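Local structure of serine protease inhibitor 1 (Coprinopsis cinerea, 3VWC) at residues P133-A137 with T138-T142; G19-L22 with A23-R26. The protein probably inhibits serine endopeptidases, as a small single-chain beta-trefoil protein of the I66 inhibitor family. All coordinates share one frame; numbering follows the deposited sequence.

Contact 1: P133-A137 with T138-T142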
ATOM      1  N   PRO A 133      -9.579  -1.909 -17.979  1.00 12.26           N
ATOM      2  CA  PRO A 133      -9.236  -0.562 -17.549  1.00 12.26           C
ATOM      3  C   PRO A 133      -7.738  -0.363 -17.440  1.00 14.71           C
ATOM      4  O   PRO A 133      -6.979  -1.317 -17.144  1.00 17.36           O
ATOM      5  CB  PRO A 133      -9.884  -0.431 -16.169  1.00 15.33           C
ATOM      6  CG  PRO A 133     -10.940  -1.505 -16.151  1.00 19.22           C
ATOM      7  CD  PRO A 133     -10.366  -2.638 -16.965  1.00 14.17           C
ATOM      8  N   ARG A 134      -7.283   0.813 -17.827  1.00 11.74           N
ATOM      9  CA  ARG A 134      -5.877   1.103 -17.630  1.00 14.13           C
ATOM     10  C   ARG A 134      -5.702   2.138 -16.524  1.00 11.99           C
ATOM     11  O   ARG A 134      -6.284   3.217 -16.553  1.00 12.33           O
ATOM     12  CB  ARG A 134      -5.234   1.566 -18.934  1.00 20.57           C
ATOM     13  CG  ARG A 134      -4.966   0.335 -19.840  1.00 26.74           C
ATOM     14  CD  ARG A 134      -3.842   0.511 -20.863  1.00 25.18           C
ATOM     15  NE  ARG A 134      -2.477   0.585 -20.300  1.00 30.25           N
ATOM     16  CZ  ARG A 134      -1.676  -0.461 -20.064  1.00 29.19           C
ATOM     17  NH1 ARG A 134      -2.114  -1.707 -20.246  1.00 24.57           N
ATOM     18  NH2 ARG A 134      -0.436  -0.250 -19.591  1.00 22.44           N
ATOM     19  N   TYR A 135      -4.987   1.735 -15.480  1.00 10.31           N
ATOM     20  CA  TYR A 135      -4.837   2.584 -14.316  1.00 10.95           C
ATOM     21  C   TYR A 135      -3.617   3.479 -14.494  1.00 10.52           C
ATOM     22  O   TYR A 135      -2.591   3.061 -15.035  1.00 11.75           O
ATOM     23  CB  TYR A 135      -4.621   1.679 -13.115  1.00 12.19           C
ATOM     24  CG  TYR A 135      -5.840   0.903 -12.732  1.00 10.84           C
ATOM     25  CD1 TYR A 135      -6.698   1.398 -11.747  1.00 11.66           C
ATOM     26  CD2 TYR A 135      -6.175  -0.313 -13.364  1.00 10.89           C
ATOM     27  CE1 TYR A 135      -7.830   0.663 -11.355  1.00 13.77           C
ATOM     28  CE2 TYR A 135      -7.308  -1.019 -13.007  1.00 13.77           C
ATOM     29  CZ  TYR A 135      -8.159  -0.497 -12.051  1.00 12.70           C
ATOM     30  OH  TYR A 135      -9.281  -1.186 -11.661  1.00 18.53           O
ATOM     31  N   PRO A 136      -3.691   4.692 -13.963  1.00 10.53           N
ATOM     32  CA  PRO A 136      -2.477   5.498 -13.852  1.00 10.29           C
ATOM     33  C   PRO A 136      -1.457   4.864 -12.896  1.00  7.95           C
ATOM     34  O   PRO A 136      -1.837   4.159 -11.936  1.00  9.01           O
ATOM     35  CB  PRO A 136      -2.985   6.835 -13.282  1.00  9.80           C
ATOM     36  CG  PRO A 136      -4.202   6.397 -12.458  1.00 11.32           C
ATOM     37  CD  PRO A 136      -4.851   5.290 -13.265  1.00 11.98           C
ATOM     38  N   ALA A 137      -0.167   5.148 -13.103  1.00  7.78           N
ATOM     39  CA  ALA A 137       0.857   4.541 -12.283  1.00  8.90           C
ATOM     40  C   ALA A 137       0.727   4.878 -10.794  1.00  8.78           C
ATOM     41  O   ALA A 137       1.253   4.112  -9.929  1.00  9.98           O
ATOM     42  CB  ALA A 137       2.267   4.989 -12.778  1.00 10.21           C
ATOM     43  N   THR A 138       0.089   6.027 -10.530  1.00  8.85           N
ATOM     44  CA  THR A 138      -0.170   6.488  -9.167  1.00  7.22           C
ATOM     45  C   THR A 138      -0.974   5.468  -8.338  1.00  9.69           C
ATOM     46  O   THR A 138      -0.966   5.525  -7.104  1.00 12.03           O
ATOM     47  CB  THR A 138      -0.981   7.761  -9.230  1.00  8.22           C
ATOM     48  OG1 THR A 138      -2.161   7.439  -9.983  1.00  9.39           O
ATOM     49  CG2 THR A 138      -0.154   8.870  -9.918  1.00 10.15           C
ATOM     50  N   GLU A 139      -1.627   4.511  -8.992  1.00  6.99           N
ATOM     51  CA  GLU A 139      -2.535   3.581  -8.302  1.00  8.81           C
ATOM     52  C   GLU A 139      -2.058   2.144  -8.414  1.00  7.80           C
ATOM     53  O   GLU A 139      -2.732   1.241  -7.948  1.00  8.81           O
ATOM     54  CB  GLU A 139      -3.955   3.688  -8.913  1.00  7.81           C
ATOM     55  CG  GLU A 139      -4.470   5.140  -8.823  1.00  9.24           C
ATOM     56  CD  GLU A 139      -5.839   5.319  -9.435  1.00 10.82           C
ATOM     57  OE1 GLU A 139      -6.176   4.467 -10.315  1.00  8.91           O
ATOM     58  OE2 GLU A 139      -6.497   6.330  -9.152  1.00 10.32           O
ATOM     59  N   LEU A 140      -0.839   1.958  -8.946  1.00  7.63           N
ATOM     60  CA  LEU A 140      -0.280   0.617  -9.189  1.00  9.40           C
ATOM     61  C   LEU A 140       0.961   0.347  -8.337  1.00  8.44           C
ATOM     62  O   LEU A 140       1.825   1.237  -8.172  1.00  9.00           O
ATOM     63  CB  LEU A 140       0.061   0.480 -10.688  1.00 10.83           C
ATOM     64  CG  LEU A 140      -1.195   0.615 -11.594  1.00  9.02           C
ATOM     65  CD1 LEU A 140      -0.635   0.594 -13.007  1.00 10.10           C
ATOM     66  CD2 LEU A 140      -2.191  -0.553 -11.389  1.00  9.18           C
ATOM     67  N   PHE A 141       1.017  -0.845  -7.767  1.00 10.14           N
ATOM     68  CA  PHE A 141       2.117  -1.261  -6.907  1.00 10.75           C
ATOM     69  C   PHE A 141       2.634  -2.612  -7.371  1.00 12.37           C
ATOM     70  O   PHE A 141       1.856  -3.501  -7.645  1.00 10.90           O
ATOM     71  CB  PHE A 141       1.555  -1.352  -5.488  1.00 10.41           C
ATOM     72  CG  PHE A 141       1.097  -0.032  -4.997  1.00  9.41           C
ATOM     73  CD1 PHE A 141      -0.162   0.453  -5.356  1.00  9.80           C
ATOM     74  CD2 PHE A 141       1.987   0.869  -4.427  1.00  8.90           C
ATOM     75  CE1 PHE A 141      -0.570   1.755  -5.024  1.00  9.31           C
ATOM     76  CE2 PHE A 141       1.572   2.126  -4.070  1.00  9.21           C
ATOM     77  CZ  PHE A 141       0.329   2.607  -4.410  1.00  8.85           C
ATOM     78  N   THR A 142       3.949  -2.796  -7.314  1.00  9.99           N
ATOM     79  CA  THR A 142       4.550  -4.096  -7.573  1.00  9.08           C
ATOM     80  C   THR A 142       4.807  -4.841  -6.280  1.00  9.06           C
ATOM     81  O   THR A 142       5.488  -4.289  -5.381  1.00 11.20           O
ATOM     82  CB  THR A 142       5.855  -3.961  -8.357  1.00 11.38           C
ATOM     83  OG1 THR A 142       5.612  -3.233  -9.560  1.00 12.64           O
ATOM     84  CG2 THR A 142       6.430  -5.334  -8.771  1.00 14.49           C
TER
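A short 3-10 turn just ahead of strand 141-145 of the beta-trefoil joins P136 and A137 to E139 and L140, with Y135 packed against the same two residues. Two successive i to i+3 backbone bonds define it: E139 N donates to P136 O at 3.0 Å, and L140 N to A137 O at 3.2 Å. Both are nearly straight at hydrogen, but each donor stands above the plane of its carbonyl rather than on a lone pair. Two oxygens come up to the ring of P136: T138 OG1 lies 3.4 Å from P136 CG, and E139 OE1 lies 3.3 Å from P136 CD. E139 CG is anti to its own carbonyl carbon (chi1 -57°), and the chain runs on extended, which carries the acid back past P136 as far as Y135. There OE1 meets the ring of Y135 at its edge, in the ring plane, 3.4 Å from CD1, where the positive rim of the aromatic probably suits an anionic oxygen. The other oxygen, OE2, accepts a hydrogen bond from the backbone N of I126, so the carboxylate of this buried residue also ties the turn to an earlier part of the same loop, soon after strand 121-123. L140 completes the packing: its CD2 rests 3.7 Å from Y135 CB, while its CG lies 3.6 Å from P136 O. Beyond the turn, Y135 and L140 both touch T98 of strand 96-101, T138 and E139 rest on V109 of strand 107-109, and the ring of F141, in strand 141-145, meets that of W108 edge-to-face.

Contact 2: G19-L22 with A23-R26; sequences GRPL and AEDR
R20 and E24 close the bend of the loop between strands 18-19 and 31-35 with a two-pronged salt bridge. The guanidinium grips the carboxylate side-on: NE donates to E24 OE2 at 3.0 Å, almost straight and in the guanidinium plane, while NH2 reaches E24 OE1 at 2.8 Å with the oxygen tilted slightly from that plane. Both oxygens use their syn lone pairs, and the two flat groups are 31° apart, so the pairing is twisted somewhat from coplanar. A bend in the arginine chain at chi3 (68°) turns the NE edge toward the acid, which crosses the arginine stem at about a right angle, with OE2 3.5 Å from R20 CG. The third nitrogen, NH1, is held by the carbonyl of C59, which helps fix the rotation of the guanidinium. A water donates to E24 OE1 at 2.8 Å and, weakly, to P21 O, bridging the acid and the P21 carbonyl. Packing is lighter: P21 CD approaches E24 OE2 at 4.0 Å, and P21 CG lies 3.8 Å from A23 O. K60 NZ donates to the carbonyls of both R20 and P21, and N44 OD1 accepts from R20 N. The bend follows strand 18-19, the edge strand of the main sheet, and leans on its neighbour 31-35, where R20 touches K31 and I33, E24 touches K31, and P21 touches R34.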
ATOM      1  N   GLY A  19       6.648   1.977   2.581  1.00 11.09           N
ATOM      2  CA  GLY A  19       6.680   1.381   3.915  1.00  9.93           C
ATOM      3  C   GLY A  19       7.067   2.431   4.938  1.00 11.19           C
ATOM      4  O   GLY A  19       6.621   3.583   4.852  1.00 12.21           O
ATOM      5  N   ARG A  20       7.869   2.032   5.932  1.00 10.45           N
ATOM      6  CA  ARG A  20       8.164   2.891   7.058  1.00 12.97           C
ATOM      7  C   ARG A  20       9.656   3.113   7.120  1.00 12.85           C
ATOM      8  O   ARG A  20      10.440   2.192   6.893  1.00 16.16           O
ATOM      9  CB  ARG A  20       7.592   2.269   8.339  1.00 12.40           C
ATOM     10  CG  ARG A  20       6.078   2.334   8.437  1.00 12.41           C
ATOM     11  CD  ARG A  20       5.484   1.359   9.469  1.00 14.44           C
ATOM     12  NE  ARG A  20       5.865   1.765  10.840  1.00 15.32           N
ATOM     13  CZ  ARG A  20       5.596   1.046  11.931  1.00 16.65           C
ATOM     14  NH1 ARG A  20       4.977  -0.125  11.854  1.00 21.39           N
ATOM     15  NH2 ARG A  20       6.000   1.491  13.123  1.00 18.43           N
ATOM     16  N   PRO A  21      10.063   4.352   7.469  1.00 16.36           N
ATOM     17  CA  PRO A  21      11.497   4.685   7.491  1.00 18.57           C
ATOM     18  C   PRO A  21      12.176   4.171   8.765  1.00 18.91           C
ATOM     19  O   PRO A  21      11.496   3.667   9.653  1.00 18.73           O
ATOM     20  CB  PRO A  21      11.480   6.219   7.523  1.00 17.62           C
ATOM     21  CG  PRO A  21      10.258   6.558   8.259  1.00 20.87           C
ATOM     22  CD  PRO A  21       9.219   5.514   7.774  1.00 16.07           C
ATOM     23  N   LEU A  22      13.512   4.312   8.831  1.00 21.10           N
ATOM     24  CA  LEU A  22      14.295   3.806   9.971  1.00 25.44           C
ATOM     25  C   LEU A  22      13.979   4.596  11.250  1.00 23.90           C
ATOM     26  O   LEU A  22      13.836   4.004  12.313  1.00 28.73           O
ATOM     27  CB  LEU A  22      15.806   3.857   9.665  1.00 28.95           C
ATOM     28  CG  LEU A  22      16.720   3.086  10.638  1.00 38.36           C
ATOM     29  CD1 LEU A  22      16.546   1.572  10.478  1.00 43.26           C
ATOM     30  CD2 LEU A  22      18.197   3.491  10.479  1.00 40.25           C
ATOM     31  N   ALA A  23      13.767   5.902  11.134  1.00 24.57           N
ATOM     32  CA  ALA A  23      13.492   6.720  12.325  1.00 26.89           C
ATOM     33  C   ALA A  23      12.009   6.981  12.499  1.00 23.76           C
ATOM     34  O   ALA A  23      11.405   7.665  11.677  1.00 24.70           O
ATOM     35  CB  ALA A  23      14.232   8.045  12.263  1.00 27.83           C
ATOM     36  N   GLU A  24      11.446   6.494  13.600  1.00 20.04           N
ATOM     37  CA  GLU A  24      10.128   6.949  14.019  1.00 20.70           C
ATOM     38  C   GLU A  24      10.196   7.201  15.518  1.00 21.21           C
ATOM     39  O   GLU A  24      11.000   6.594  16.225  1.00 24.32           O
ATOM     40  CB  GLU A  24       9.062   5.890  13.701  1.00 20.18           C
ATOM     41  CG  GLU A  24       8.818   5.663  12.193  1.00 21.55           C
ATOM     42  CD  GLU A  24       7.922   4.440  11.940  1.00 22.68           C
ATOM     43  OE1 GLU A  24       7.993   3.488  12.730  1.00 23.73           O
ATOM     44  OE2 GLU A  24       7.072   4.493  11.026  1.00 25.02           O
ATOM     45  N   ASP A  25       9.340   8.067  16.017  1.00 20.96           N
ATOM     46  CA  ASP A  25       9.355   8.235  17.463  1.00 26.81           C
ATOM     47  C   ASP A  25       8.646   7.088  18.196  1.00 26.20           C
ATOM     48  O   ASP A  25       8.031   6.205  17.570  1.00 24.82           O
ATOM     49  CB  ASP A  25       8.885   9.622  17.864  1.00 30.43           C
ATOM     50  CG  ASP A  25       7.408   9.816  17.693  1.00 25.12           C
ATOM     51  OD1 ASP A  25       6.659   8.870  18.009  1.00 34.98           O
ATOM     52  OD2 ASP A  25       6.996  10.969  17.402  1.00 31.39           O
ATOM     53  N   ARG A  26       8.812   7.045  19.511  1.00 23.48           N
ATOM     54  CA  ARG A  26       8.395   5.912  20.323  1.00 24.36           C
ATOM     55  C   ARG A  26       6.899   5.855  20.711  1.00 24.84           C
ATOM     56  O   ARG A  26       6.451   4.930  21.410  1.00 30.21           O
ATOM     57  CB  ARG A  26       9.253   5.865  21.591  1.00 25.36           C
ATOM     58  CG  ARG A  26      10.742   5.651  21.359  1.00 36.33           C
ATOM     59  CD  ARG A  26      11.278   4.626  22.365  1.00 48.12           C
ATOM     60  NE  ARG A  26      10.845   3.270  22.027  1.00 58.91           N
ATOM     61  CZ  ARG A  26      11.633   2.337  21.495  1.00 63.29           C
ATOM     62  NH1 ARG A  26      12.922   2.588  21.285  1.00 62.51           N
ATOM     63  NH2 ARG A  26      11.133   1.145  21.179  1.00 63.93           N
TER
HETATM   64  O   HOH W   1      10.223   1.888  12.188  1.00 42.24           O

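Overall arrangement
Contact 2 comes first along the chain, in the loop between strands 18-19 and 31-35; contact 1 follows far later, where the loop after strand 121-123 turns into strand 141-145. Their centres are about 26 Å apart, on opposite sides of the chain's centre, and their nearest atoms about 8 Å apart, without touching. Both nevertheless border the same antiparallel sheet: residues 19-26 adjoin its edge strand 18-19, whereas residues 133-142 run into strand 141-145, which lies between strands 5-11 and 96-101. The loop of contact 2 thus joins two strands of this large beta-trefoil sheet, while that of contact 1 brings the chain into it from the two-stranded sheet.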